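Local coordinates for mandelate racemase/muconate lactonizing protein (Paenibacillus sp., PDB 3V5C) that probably catalyses the magnesium-dependent dehydration of galacturonate, as an enolase-superfamily sugar acid dehydratase captured here in an engineered variant with magnesium bound, at residues S134-D139 against L151-A156; I169-R173 against R186-V191; A20-R26 against K41-I47; A316-Y320 against M345-Y350. The protein carries 1 engineered substitution. All coordinates share one frame. Residues are numbered along the deposited sequence.

How the contacts relate
Along the chain the four contacts follow in series: contact 3 closes first, then contact 1, contact 2 and contact 4. They fall into two touching pairs. Contacts 1 and 2, with centres about 10 Å apart, are successive beta-alpha steps of the barrel domain; their strands 126-135 and 167-170 are sheet neighbours, and Asp139 of contact 1 forms salt bridges to Arg173 and Arg186 of contact 2. Contacts 3 and 4, centres about 12 Å apart, meet where Val45, Leu22 and Ile47 of the N-terminal hairpin pack on Ala316, Tyr317 and Met345. This second pair lies where the N-terminal sheet domain meets the barrel, through helix 317-325. The centres of contacts 2 and 3 are about 29 Å apart.

Contact 1 of 4, residues S134-D139 against L151-A156; sequences SLYFDD and LMQEEA
Residues 134-139 leave the end of strand 126-135 through two inverse gamma turns, centred on Leu135 and Phe137, with weak backbone bonds from Tyr136 N to Ser134 O (3.1 Å) and from Asp138 N to Tyr136 O (2.8 Å). Facing them, 151-156 is regular helix, and the CA atoms pair as Leu135 with Glu155 (7.0 Å) and Asp139 with Leu151 (6.6 Å). Leu135, in the mt rotamer, sends CD2 to 3.6 Å from Glu155 CB and CD1 to 4.3 Å from Ala156 CB. Met152 (mmm) folds its CE to 3.9 Å from Leu135 CB and 3.1 Å from Tyr136 O. Helix 145-161 packs along the end of strand 126-135 and forms the connection of a beta-alpha-beta crossover to the parallel strand 167-170, as in the barrel domain of the enolase fold. Leu151 CD2 covers the turn, 3.6 Å from Asp138 O. Two acids meet beside it: Asp138 OD2 lies 2.6 Å from Glu155 OE1, while Asp138 OD1 accepts from Gly31 N. A water bridges the segments at the Ser134/Glu155 end, donating to Ser134 OG (3.1 Å) and Glu155 O (2.7 Å); Ser134 OG is also hydrogen-bonded to Asp132.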
loop_
_atom_site.group_PDB
_atom_site.type_symbol
_atom_site.label_atom_id
_atom_site.label_comp_id
_atom_site.label_asym_id
_atom_site.label_seq_id
_atom_site.Cartn_x
_atom_site.Cartn_y
_atom_site.Cartn_z
ATOM N N SER A 134 -6.963 8.110 -4.594
ATOM C CA SER A 134 -8.141 8.672 -3.921
ATOM C C SER A 134 -9.339 8.959 -4.829
ATOM O O SER A 134 -10.292 9.598 -4.386
ATOM C CB SER A 134 -7.762 9.976 -3.186
ATOM O OG SER A 134 -7.421 11.008 -4.105
ATOM N N LEU A 135 -9.289 8.515 -6.076
ATOM C CA LEU A 135 -10.350 8.843 -7.037
ATOM C C LEU A 135 -11.505 7.821 -6.994
ATOM O O LEU A 135 -11.635 6.981 -7.874
ATOM C CB LEU A 135 -9.749 9.001 -8.435
ATOM C CG LEU A 135 -8.692 10.102 -8.560
ATOM C CD1 LEU A 135 -8.042 10.119 -9.959
ATOM C CD2 LEU A 135 -9.302 11.450 -8.241
ATOM N N TYR A 136 -12.305 7.902 -5.929
ATOM C CA TYR A 136 -13.454 7.040 -5.687
ATOM C C TYR A 136 -14.686 7.487 -6.497
ATOM O O TYR A 136 -14.559 8.344 -7.373
ATOM C CB TYR A 136 -13.732 6.941 -4.168
ATOM C CG TYR A 136 -12.800 5.926 -3.517
ATOM C CD1 TYR A 136 -11.419 6.112 -3.546
ATOM C CD2 TYR A 136 -13.298 4.766 -2.936
ATOM C CE1 TYR A 136 -10.555 5.167 -3.007
ATOM C CE2 TYR A 136 -12.435 3.817 -2.391
ATOM C CZ TYR A 136 -11.076 4.032 -2.430
ATOM O OH TYR A 136 -10.235 3.075 -1.901
ATOM N N PHE A 137 -15.847 6.885 -6.240
ATOM C CA PHE A 137 -17.069 7.217 -6.977
ATOM C C PHE A 137 -17.677 8.488 -6.401
ATOM O O PHE A 137 -18.809 8.483 -5.898
ATOM C CB PHE A 137 -18.110 6.108 -6.849
ATOM C CG PHE A 137 -17.745 4.798 -7.526
ATOM C CD1 PHE A 137 -16.624 4.664 -8.359
ATOM C CD2 PHE A 137 -18.582 3.705 -7.365
ATOM C CE1 PHE A 137 -16.334 3.422 -8.973
ATOM C CE2 PHE A 137 -18.307 2.484 -7.976
ATOM C CZ PHE A 137 -17.193 2.340 -8.780
ATOM N N ASP A 138 -16.930 9.578 -6.485
ATOM C CA ASP A 138 -17.298 10.807 -5.791
ATOM C C ASP A 138 -18.325 11.622 -6.568
ATOM O O ASP A 138 -18.711 12.729 -6.153
ATOM C CB ASP A 138 -16.038 11.618 -5.556
ATOM C CG ASP A 138 -15.026 10.854 -4.715
ATOM O OD1 ASP A 138 -15.420 10.379 -3.622
ATOM O OD2 ASP A 138 -13.862 10.740 -5.144
ATOM N N ASP A 139 -18.764 11.040 -7.676
ATOM C CA ASP A 139 -19.657 11.671 -8.644
ATOM C C ASP A 139 -21.071 11.116 -8.611
ATOM O O ASP A 139 -21.880 11.487 -9.458
ATOM C CB ASP A 139 -19.119 11.390 -10.038
ATOM C CG ASP A 139 -18.997 9.897 -10.306
ATOM O OD1 ASP A 139 -18.221 9.244 -9.593
ATOM O OD2 ASP A 139 -19.691 9.376 -11.201
ATOM N N LEU A 151 -16.140 16.884 -12.109
ATOM C CA LEU A 151 -15.860 16.720 -10.690
ATOM C C LEU A 151 -14.643 15.819 -10.465
ATOM O O LEU A 151 -13.759 16.151 -9.667
ATOM C CB LEU A 151 -17.086 16.191 -9.970
ATOM C CG LEU A 151 -17.010 16.019 -8.452
ATOM C CD1 LEU A 151 -18.401 16.080 -7.834
ATOM C CD2 LEU A 151 -16.351 14.713 -8.094
ATOM N N MET A 152 -14.596 14.701 -11.173
ATOM C CA MET A 152 -13.465 13.785 -11.040
ATOM C C MET A 152 -12.160 14.379 -11.574
ATOM O O MET A 152 -11.090 14.158 -10.994
ATOM C CB MET A 152 -13.773 12.435 -11.685
ATOM C CG MET A 152 -14.934 11.717 -11.036
ATOM S SD MET A 152 -14.785 11.450 -9.254
ATOM C CE MET A 152 -13.234 10.531 -9.198
ATOM N N GLN A 153 -12.239 15.166 -12.650
ATOM C CA GLN A 153 -11.054 15.871 -13.132
ATOM C C GLN A 153 -10.527 16.826 -12.055
ATOM O O GLN A 153 -9.323 16.914 -11.825
ATOM C CB GLN A 153 -11.348 16.652 -14.418
ATOM C CG GLN A 153 -11.516 15.790 -15.648
ATOM C CD GLN A 153 -11.979 16.611 -16.842
ATOM O OE1 GLN A 153 -12.912 17.409 -16.733
ATOM N NE2 GLN A 153 -11.311 16.437 -17.970
ATOM N N GLU A 154 -11.440 17.543 -11.399
ATOM C CA GLU A 154 -11.044 18.474 -10.346
ATOM C C GLU A 154 -10.350 17.744 -9.195
ATOM O O GLU A 154 -9.403 18.254 -8.605
ATOM C CB GLU A 154 -12.249 19.270 -9.846
ATOM C CG GLU A 154 -11.875 20.343 -8.840
ATOM C CD GLU A 154 -13.070 21.182 -8.420
ATOM O OE1 GLU A 154 -14.091 21.172 -9.146
ATOM O OE2 GLU A 154 -12.988 21.840 -7.361
ATOM N N GLU A 155 -10.818 16.543 -8.889
ATOM C CA GLU A 155 -10.186 15.760 -7.827
ATOM C C GLU A 155 -8.772 15.360 -8.240
ATOM O O GLU A 155 -7.832 15.454 -7.442
ATOM C CB GLU A 155 -11.043 14.538 -7.460
ATOM C CG GLU A 155 -12.331 14.916 -6.740
ATOM C CD GLU A 155 -13.046 13.742 -6.135
ATOM O OE1 GLU A 155 -12.672 12.583 -6.471
ATOM O OE2 GLU A 155 -13.972 13.963 -5.312
ATOM N N ALA A 156 -8.607 14.956 -9.493
ATOM C CA ALA A 156 -7.278 14.629 -9.997
ATOM C C ALA A 156 -6.386 15.862 -9.918
ATOM O O ALA A 156 -5.237 15.779 -9.505
ATOM C CB ALA A 156 -7.346 14.090 -11.412
HETATM O O HOH W 1 -6.796 13.638 -5.686
#

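Contact 2 of 4, residues I169-R173 against R186-V191; sequences IKVGR and RDIAIV
Residues 169-170 finish strand 167-170, and the chain then turns away over Val171, Gly172 and Arg173, with Gly172 at positive phi (99°/19°), where a CB would be jammed against the preceding carbonyl oxygen. Residues 186-191 are continuous helix; the nearest CA pairs are Val171 with Asp187 (5.4 Å) and Ile169 with Val191 (6.9 Å). At the start of the helical segment, Arg186 lays its CG 3.5 Å from Arg173 CD, while its own guanidinium reaches Asp139 and the Leu142 carbonyl. Asp187 follows as the polar centre. With chi1 at m, its carboxylate accepts from Gly172 N at OD2 (2.8 Å) and from Arg173 N at OD1 (3.2 Å), and OD1 also forms a salt bridge with Arg173 NH2 (3.0 Å). Tyr212 OH gives OD2 a further partner. With chi2 and chi3 both t, the Arg173 side chain also donates from NH2 to Lys170 O (3.1 Å), and its NH1 forms a salt bridge with Asp139. One turn on, Ile190 CD1 lies over one face of that guanidinium, 3.1 Å from Arg173 NH1, and its CG2 meets Ile169 CG2 at 4.0 Å. Val191, with chi1 at t, closes the apolar end: its CG2 lies 3.8 Å from Val171 CG1 and 4.1 Å from Ile169 CG2. A strand end held by the helix that follows it belongs to the beta-alpha-beta unit of strand 167-170, helix 180-198 and strand 204-207, a repeat of the enolase-type barrel.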
loop_
_atom_site.group_PDB
_atom_site.type_symbol
_atom_site.label_atom_id
_atom_site.label_comp_id
_atom_site.label_asym_id
_atom_site.label_seq_id
_atom_site.Cartn_x
_atom_site.Cartn_y
_atom_site.Cartn_z
ATOM N N ILE A 169 -7.958 5.202 -10.845
ATOM C CA ILE A 169 -9.342 5.600 -10.937
ATOM C C ILE A 169 -10.243 4.417 -10.622
ATOM O O ILE A 169 -10.105 3.360 -11.217
ATOM C CB ILE A 169 -9.639 6.093 -12.361
ATOM C CG1 ILE A 169 -8.693 7.244 -12.723
ATOM C CG2 ILE A 169 -11.113 6.515 -12.457
ATOM C CD1 ILE A 169 -8.528 7.449 -14.220
ATOM N N LYS A 170 -11.133 4.576 -9.646
ATOM C CA LYS A 170 -12.106 3.537 -9.380
ATOM C C LYS A 170 -13.091 3.456 -10.534
ATOM O O LYS A 170 -13.592 4.485 -11.000
ATOM C CB LYS A 170 -12.835 3.787 -8.061
ATOM C CG LYS A 170 -11.942 3.676 -6.823
ATOM C CD LYS A 170 -11.621 2.211 -6.554
ATOM C CE LYS A 170 -10.807 2.036 -5.287
ATOM N NZ LYS A 170 -9.366 2.098 -5.596
ATOM N N VAL A 171 -13.351 2.238 -11.001
ATOM C CA VAL A 171 -14.397 2.008 -11.992
ATOM C C VAL A 171 -15.291 0.860 -11.496
ATOM O O VAL A 171 -15.097 0.346 -10.392
ATOM C CB VAL A 171 -13.814 1.739 -13.402
ATOM C CG1 VAL A 171 -12.974 2.929 -13.862
ATOM C CG2 VAL A 171 -12.971 0.441 -13.401
ATOM N N GLY A 172 -16.288 0.474 -12.287
ATOM C CA GLY A 172 -17.275 -0.487 -11.824
ATOM C C GLY A 172 -18.580 0.100 -11.323
ATOM O O GLY A 172 -19.337 -0.553 -10.586
ATOM N N ARG A 173 -18.863 1.340 -11.710
ATOM C CA ARG A 173 -20.042 1.998 -11.169
ATOM C C ARG A 173 -21.332 1.210 -11.440
ATOM O O ARG A 173 -22.259 1.232 -10.623
ATOM C CB ARG A 173 -20.148 3.400 -11.757
ATOM C CG ARG A 173 -19.135 4.366 -11.194
ATOM C CD ARG A 173 -19.073 5.608 -12.104
ATOM N NE ARG A 173 -18.265 6.619 -11.452
ATOM C CZ ARG A 173 -16.942 6.560 -11.372
ATOM N NH1 ARG A 173 -16.279 7.500 -10.708
ATOM N NH2 ARG A 173 -16.283 5.561 -11.957
ATOM N N ARG A 186 -20.266 5.764 -17.896
ATOM C CA ARG A 186 -19.764 6.827 -17.016
ATOM C C ARG A 186 -18.329 6.521 -16.598
ATOM O O ARG A 186 -17.495 7.424 -16.592
ATOM C CB ARG A 186 -20.711 7.061 -15.820
ATOM C CG ARG A 186 -20.141 7.848 -14.626
ATOM C CD ARG A 186 -20.561 9.305 -14.482
ATOM N NE ARG A 186 -22.004 9.598 -14.478
ATOM C CZ ARG A 186 -22.737 9.970 -13.422
ATOM N NH1 ARG A 186 -22.225 10.070 -12.186
ATOM N NH2 ARG A 186 -24.018 10.258 -13.612
ATOM N N ASP A 187 -18.031 5.251 -16.285
ATOM C CA ASP A 187 -16.657 4.856 -15.983
ATOM C C ASP A 187 -15.726 5.325 -17.090
ATOM O O ASP A 187 -14.688 5.926 -16.827
ATOM C CB ASP A 187 -16.488 3.329 -15.917
ATOM C CG ASP A 187 -17.076 2.689 -14.673
ATOM O OD1 ASP A 187 -17.330 3.353 -13.640
ATOM O OD2 ASP A 187 -17.283 1.448 -14.751
ATOM N N ILE A 188 -16.092 4.995 -18.332
ATOM C CA ILE A 188 -15.242 5.267 -19.495
ATOM C C ILE A 188 -14.993 6.773 -19.645
ATOM O O ILE A 188 -13.854 7.200 -19.834
ATOM C CB ILE A 188 -15.873 4.717 -20.779
ATOM C CG1 ILE A 188 -15.830 3.185 -20.743
ATOM C CG2 ILE A 188 -15.108 5.236 -22.013
ATOM C CD1 ILE A 188 -16.807 2.492 -21.680
ATOM N N ALA A 189 -16.074 7.550 -19.555
ATOM C CA ALA A 189 -15.999 9.000 -19.679
ATOM C C ALA A 189 -15.090 9.584 -18.608
ATOM O O ALA A 189 -14.321 10.504 -18.871
ATOM C CB ALA A 189 -17.384 9.609 -19.557
ATOM N N ILE A 190 -15.210 9.073 -17.387
ATOM C CA ILE A 190 -14.367 9.553 -16.295
ATOM C C ILE A 190 -12.893 9.235 -16.541
ATOM O O ILE A 190 -12.013 10.077 -16.341
ATOM C CB ILE A 190 -14.843 8.988 -14.939
ATOM C CG1 ILE A 190 -16.170 9.645 -14.545
ATOM C CG2 ILE A 190 -13.778 9.197 -13.857
ATOM C CD1 ILE A 190 -16.862 9.032 -13.348
ATOM N N VAL A 191 -12.606 8.009 -16.946
ATOM C CA VAL A 191 -11.237 7.655 -17.233
ATOM C C VAL A 191 -10.647 8.539 -18.324
ATOM O O VAL A 191 -9.548 9.045 -18.181
ATOM C CB VAL A 191 -11.096 6.185 -17.576
ATOM C CG1 VAL A 191 -9.643 5.896 -17.959
ATOM C CG2 VAL A 191 -11.520 5.336 -16.368
#

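Contact 3 of 4, residues A20-R26 against K41-I47; sequences AKLTGER and KSCTVDI
This is the antiparallel hairpin of strands 14-30 and 42-52 in the N-terminal sheet, the capping domain of the enolase fold. The segment axes approach to 4.4 Å, with their directions 142° apart. Ala20-Ile47, Leu22-Val45 and Gly24-Cys43 are hydrogen-bonded pairs; Leu22 N donates to Val45 O at 2.8 Å, and Cys43 N to Gly24 O at 3.0 Å. Lys21-Asp46, Thr23-Thr44 and Glu25-Ser42 are the non-hydrogen-bonded pairs that alternate with them. Lys41, the most covered residue, ends the pairing where the chain turns a corner: its carbonyl O accepts from Arg26 N (2.9 Å) and its NZ donates to Arg26 O (2.9 Å). Arg26 (chi1 p, chi2 t, chi3 p) folds back so that Cys43 SG lies over one guanidinium face, 3.9 Å from Arg26 CZ, while its NE forms a salt bridge to Asp338. Cys43 (chi1 m) shares its sheet face with Ala20, Leu22, Val45 and Ile47, and Leu22 CD2 meets Ile47 CG1 at 4.1 Å; Ile342 covers part of this face. On the other face, Lys21 NZ salt-bridges Asp46 OD1 at 2.7 Å. One water accepts from Arg26 NH1 at 3.0 Å and donates to Ser42 O at 2.6 Å.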
loop_
_atom_site.group_PDB
_atom_site.type_symbol
_atom_site.label_atom_id
_atom_site.label_comp_id
_atom_site.label_asym_id
_atom_site.label_seq_id
_atom_site.Cartn_x
_atom_site.Cartn_y
_atom_site.Cartn_z
ATOM N N ALA A 20 -1.938 1.281 21.025
ATOM C CA ALA A 20 -2.937 2.339 20.974
ATOM C C ALA A 20 -3.463 2.509 19.568
ATOM O O ALA A 20 -2.782 2.174 18.597
ATOM C CB ALA A 20 -2.347 3.648 21.462
ATOM N N LYS A 21 -4.668 3.055 19.458
ATOM C CA LYS A 21 -5.258 3.351 18.153
ATOM C C LYS A 21 -5.207 4.852 17.945
ATOM O O LYS A 21 -5.726 5.606 18.770
ATOM C CB LYS A 21 -6.702 2.834 18.090
ATOM C CG LYS A 21 -7.490 3.252 16.852
ATOM C CD LYS A 21 -8.956 2.821 16.945
ATOM C CE LYS A 21 -9.099 1.316 17.142
ATOM N NZ LYS A 21 -8.718 0.547 15.918
ATOM N N LEU A 22 -4.526 5.279 16.878
ATOM C CA LEU A 22 -4.422 6.683 16.493
ATOM C C LEU A 22 -5.501 7.013 15.461
ATOM O O LEU A 22 -5.920 6.141 14.703
ATOM C CB LEU A 22 -3.041 6.975 15.887
ATOM C CG LEU A 22 -1.904 7.340 16.851
ATOM C CD1 LEU A 22 -1.808 6.383 18.007
ATOM C CD2 LEU A 22 -0.585 7.427 16.084
ATOM N N THR A 23 -5.944 8.268 15.451
ATOM C CA THR A 23 -7.032 8.684 14.578
ATOM C C THR A 23 -6.648 9.930 13.803
ATOM O O THR A 23 -5.874 10.755 14.279
ATOM C CB THR A 23 -8.296 8.984 15.401
ATOM O OG1 THR A 23 -8.016 10.022 16.343
ATOM C CG2 THR A 23 -8.767 7.734 16.142
ATOM N N GLY A 24 -7.208 10.066 12.611
ATOM C CA GLY A 24 -7.018 11.267 11.828
ATOM C C GLY A 24 -8.043 11.340 10.718
ATOM O O GLY A 24 -9.123 10.756 10.822
ATOM N N GLU A 25 -7.672 11.996 9.625
ATOM C CA GLU A 25 -8.619 12.211 8.539
ATOM C C GLU A 25 -7.887 12.288 7.220
ATOM O O GLU A 25 -6.751 12.776 7.170
ATOM C CB GLU A 25 -9.367 13.538 8.738
ATOM C CG GLU A 25 -10.352 13.574 9.900
ATOM C CD GLU A 25 -11.317 14.750 9.793
ATOM O OE1 GLU A 25 -11.098 15.623 8.924
ATOM O OE2 GLU A 25 -12.299 14.798 10.567
ATOM N N ARG A 26 -8.540 11.854 6.140
ATOM C CA ARG A 26 -7.969 12.094 4.822
ATOM C C ARG A 26 -8.360 13.494 4.324
ATOM O O ARG A 26 -9.315 14.100 4.821
ATOM C CB ARG A 26 -8.287 10.985 3.804
ATOM C CG ARG A 26 -9.730 10.542 3.731
ATOM C CD ARG A 26 -9.949 9.526 2.568
ATOM N NE ARG A 26 -9.321 8.216 2.789
ATOM C CZ ARG A 26 -9.902 7.217 3.442
ATOM N NH1 ARG A 26 -11.119 7.372 3.951
ATOM N NH2 ARG A 26 -9.262 6.056 3.611
ATOM N N LYS A 41 -14.118 10.093 5.573
ATOM C CA LYS A 41 -12.940 10.913 5.815
ATOM C C LYS A 41 -12.131 10.395 6.996
ATOM O O LYS A 41 -10.941 10.635 7.081
ATOM C CB LYS A 41 -13.385 12.340 6.113
ATOM C CG LYS A 41 -12.561 13.422 5.476
ATOM C CD LYS A 41 -13.107 14.778 5.891
ATOM C CE LYS A 41 -11.995 15.791 6.064
ATOM N NZ LYS A 41 -11.361 16.118 4.769
ATOM N N SER A 42 -12.779 9.690 7.911
ATOM C CA SER A 42 -12.104 9.303 9.148
ATOM C C SER A 42 -11.126 8.157 8.898
ATOM O O SER A 42 -11.430 7.225 8.163
ATOM C CB SER A 42 -13.138 8.949 10.221
ATOM O OG SER A 42 -12.508 8.544 11.423
ATOM N N CYS A 43 -9.945 8.248 9.498
ATOM C CA CYS A 43 -8.902 7.231 9.330
ATOM C C CYS A 43 -8.369 6.846 10.690
ATOM O O CYS A 43 -8.323 7.677 11.598
ATOM C CB CYS A 43 -7.735 7.756 8.474
ATOM S SG CYS A 43 -8.181 8.222 6.805
ATOM N N THR A 44 -7.968 5.585 10.832
ATOM C CA THR A 44 -7.269 5.172 12.038
ATOM C C THR A 44 -6.046 4.357 11.694
ATOM O O THR A 44 -5.930 3.819 10.583
ATOM C CB THR A 44 -8.154 4.344 12.983
ATOM O OG1 THR A 44 -8.571 3.141 12.324
ATOM C CG2 THR A 44 -9.371 5.139 13.401
ATOM N N VAL A 45 -5.125 4.293 12.654
ATOM C CA VAL A 45 -3.948 3.433 12.566
ATOM C C VAL A 45 -3.699 2.790 13.930
ATOM O O VAL A 45 -3.468 3.484 14.935
ATOM C CB VAL A 45 -2.685 4.212 12.167
ATOM C CG1 VAL A 45 -1.461 3.273 12.138
ATOM C CG2 VAL A 45 -2.868 4.896 10.805
ATOM N N ASP A 46 -3.743 1.463 13.979
ATOM C CA ASP A 46 -3.350 0.766 15.202
ATOM C C ASP A 46 -1.817 0.716 15.296
ATOM O O ASP A 46 -1.122 0.310 14.348
ATOM C CB ASP A 46 -3.921 -0.651 15.223
ATOM C CG ASP A 46 -5.426 -0.690 15.453
ATOM O OD1 ASP A 46 -6.043 0.379 15.691
ATOM O OD2 ASP A 46 -5.984 -1.816 15.411
ATOM N N ILE A 47 -1.290 1.156 16.431
ATOM C CA ILE A 47 0.149 1.310 16.592
ATOM C C ILE A 47 0.609 0.582 17.846
ATOM O O ILE A 47 -0.107 0.545 18.843
ATOM C CB ILE A 47 0.499 2.813 16.716
ATOM C CG1 ILE A 47 0.303 3.518 15.367
ATOM C CG2 ILE A 47 1.914 3.025 17.263
ATOM C CD1 ILE A 47 1.300 3.122 14.322
HETATM O O HOH W 2 -11.477 11.052 12.430
HETATM O O HOH W 3 -10.143 5.009 6.652
HETATM O O HOH W 4 -12.578 6.038 6.217
#

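Contact 4 of 4, residues A316-Y320 against M345-Y350; sequences AYGIY and MDVSGY
A buried tyrosine pair joins helix 317-325, near its beginning, to the turn after strand 345-346, without a hydrogen bond between the segments. Residues 317-320 are helical; 345-346 is a short strand, followed by a type I turn from Val347 to Tyr350 closed by Tyr350 N to Val347 O (2.9 Å). Asp346 OD1 accepts from Ser348 N (2.9 Å), making an Asx turn. The CA of Tyr320 is 8.2 Å from that of Tyr350. Tyr320, chi1 m, is the central side chain: its edge points at the face of Tyr350 in an edge-to-face pair, centroids 4.7 Å apart and planes at 63°. Helix 317-325, which follows barrel strand 307-308, is thereby tied to the small antiparallel sheet of strands 345-346 and 368-369. Over one face of Tyr320, Val347 CG1 makes a CH-pi contact, 3.9 Å from the ring centroid. Met345, chi1 and chi2 both t, brings CE to 4.1 Å from Ala316 CB and also 4.1 Å from Tyr320 CE2, while its SD approaches the Tyr317 edge at CD2 (4.2 Å). Tyr350 OH, 3.5 Å from Tyr320 CB, is hydrogen-bonded to the carbonyl of Phe365.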
loop_
_atom_site.group_PDB
_atom_site.type_symbol
_atom_site.label_atom_id
_atom_site.label_comp_id
_atom_site.label_asym_id
_atom_site.label_seq_id
_atom_site.Cartn_x
_atom_site.Cartn_y
_atom_site.Cartn_z
ATOM N N ALA A 316 -2.830 4.580 6.892
ATOM C CA ALA A 316 -1.876 5.586 6.461
ATOM C C ALA A 316 -0.446 5.116 6.660
ATOM O O ALA A 316 0.427 5.426 5.851
ATOM C CB ALA A 316 -2.112 6.912 7.183
ATOM N N TYR A 317 -0.214 4.346 7.717
ATOM C CA TYR A 317 1.153 3.941 8.034
ATOM C C TYR A 317 1.766 3.131 6.897
ATOM O O TYR A 317 2.960 3.207 6.638
ATOM C CB TYR A 317 1.173 3.122 9.321
ATOM C CG TYR A 317 2.564 2.770 9.795
ATOM C CD1 TYR A 317 3.182 1.593 9.384
ATOM C CD2 TYR A 317 3.263 3.635 10.632
ATOM C CE1 TYR A 317 4.453 1.274 9.824
ATOM C CE2 TYR A 317 4.562 3.327 11.080
ATOM C CZ TYR A 317 5.133 2.140 10.661
ATOM O OH TYR A 317 6.395 1.809 11.085
ATOM N N GLY A 318 0.935 2.351 6.206
ATOM C CA GLY A 318 1.414 1.500 5.131
ATOM C C GLY A 318 2.037 2.237 3.964
ATOM O O GLY A 318 2.832 1.664 3.222
ATOM N N ILE A 319 1.662 3.503 3.775
ATOM C CA ILE A 319 2.260 4.306 2.729
ATOM C C ILE A 319 3.768 4.417 2.914
ATOM O O ILE A 319 4.551 4.203 1.966
ATOM C CB ILE A 319 1.627 5.705 2.738
ATOM C CG1 ILE A 319 0.134 5.583 2.425
ATOM C CG2 ILE A 319 2.359 6.636 1.757
ATOM C CD1 ILE A 319 -0.610 6.919 2.628
ATOM N N TYR A 320 4.171 4.752 4.137
ATOM C CA TYR A 320 5.566 5.023 4.462
ATOM C C TYR A 320 6.354 3.713 4.466
ATOM O O TYR A 320 7.469 3.639 3.949
ATOM C CB TYR A 320 5.636 5.821 5.787
ATOM C CG TYR A 320 4.642 6.961 5.684
ATOM C CD1 TYR A 320 4.921 8.063 4.881
ATOM C CD2 TYR A 320 3.389 6.882 6.278
ATOM C CE1 TYR A 320 3.986 9.075 4.703
ATOM C CE2 TYR A 320 2.455 7.898 6.121
ATOM C CZ TYR A 320 2.761 8.994 5.331
ATOM O OH TYR A 320 1.831 10.009 5.141
ATOM N N MET A 345 1.163 11.440 14.596
ATOM C CA MET A 345 2.041 10.714 13.686
ATOM C C MET A 345 2.640 11.673 12.661
ATOM O O MET A 345 2.052 11.929 11.604
ATOM C CB MET A 345 1.275 9.566 13.011
ATOM C CG MET A 345 2.168 8.628 12.160
ATOM S SD MET A 345 1.251 7.195 11.533
ATOM C CE MET A 345 0.865 7.727 9.875
ATOM N N ASP A 346 3.804 12.231 12.987
ATOM C CA ASP A 346 4.434 13.260 12.153
ATOM C C ASP A 346 5.194 12.635 10.987
ATOM O O ASP A 346 6.253 12.029 11.171
ATOM C CB ASP A 346 5.376 14.094 13.033
ATOM C CG ASP A 346 6.078 15.214 12.283
ATOM O OD1 ASP A 346 5.975 15.307 11.049
ATOM O OD2 ASP A 346 6.780 16.005 12.960
ATOM N N VAL A 347 4.636 12.798 9.792
ATOM C CA VAL A 347 5.217 12.253 8.572
ATOM C C VAL A 347 5.845 13.344 7.708
ATOM O O VAL A 347 6.131 13.131 6.536
ATOM C CB VAL A 347 4.160 11.476 7.759
ATOM C CG1 VAL A 347 3.600 10.329 8.581
ATOM C CG2 VAL A 347 3.032 12.418 7.316
ATOM N N SER A 348 6.108 14.506 8.307
ATOM C CA SER A 348 6.593 15.663 7.547
ATOM C C SER A 348 7.990 15.471 6.938
ATOM O O SER A 348 8.417 16.247 6.070
ATOM C CB SER A 348 6.569 16.912 8.425
ATOM O OG SER A 348 7.535 16.822 9.447
ATOM N N GLY A 349 8.706 14.445 7.383
ATOM C CA GLY A 349 9.979 14.112 6.762
ATOM C C GLY A 349 9.818 13.623 5.327
ATOM O O GLY A 349 10.762 13.657 4.541
ATOM N N TYR A 350 8.620 13.156 4.985
ATOM C CA TYR A 350 8.314 12.716 3.629
ATOM C C TYR A 350 7.717 13.862 2.824
ATOM O O TYR A 350 6.985 14.690 3.361
ATOM C CB TYR A 350 7.281 11.584 3.651
ATOM C CG TYR A 350 7.775 10.271 4.225
ATOM C CD1 TYR A 350 7.914 10.085 5.603
ATOM C CD2 TYR A 350 8.058 9.201 3.386
ATOM C CE1 TYR A 350 8.350 8.870 6.127
ATOM C CE2 TYR A 350 8.496 7.988 3.902
ATOM C CZ TYR A 350 8.639 7.828 5.271
ATOM O OH TYR A 350 9.072 6.609 5.767
#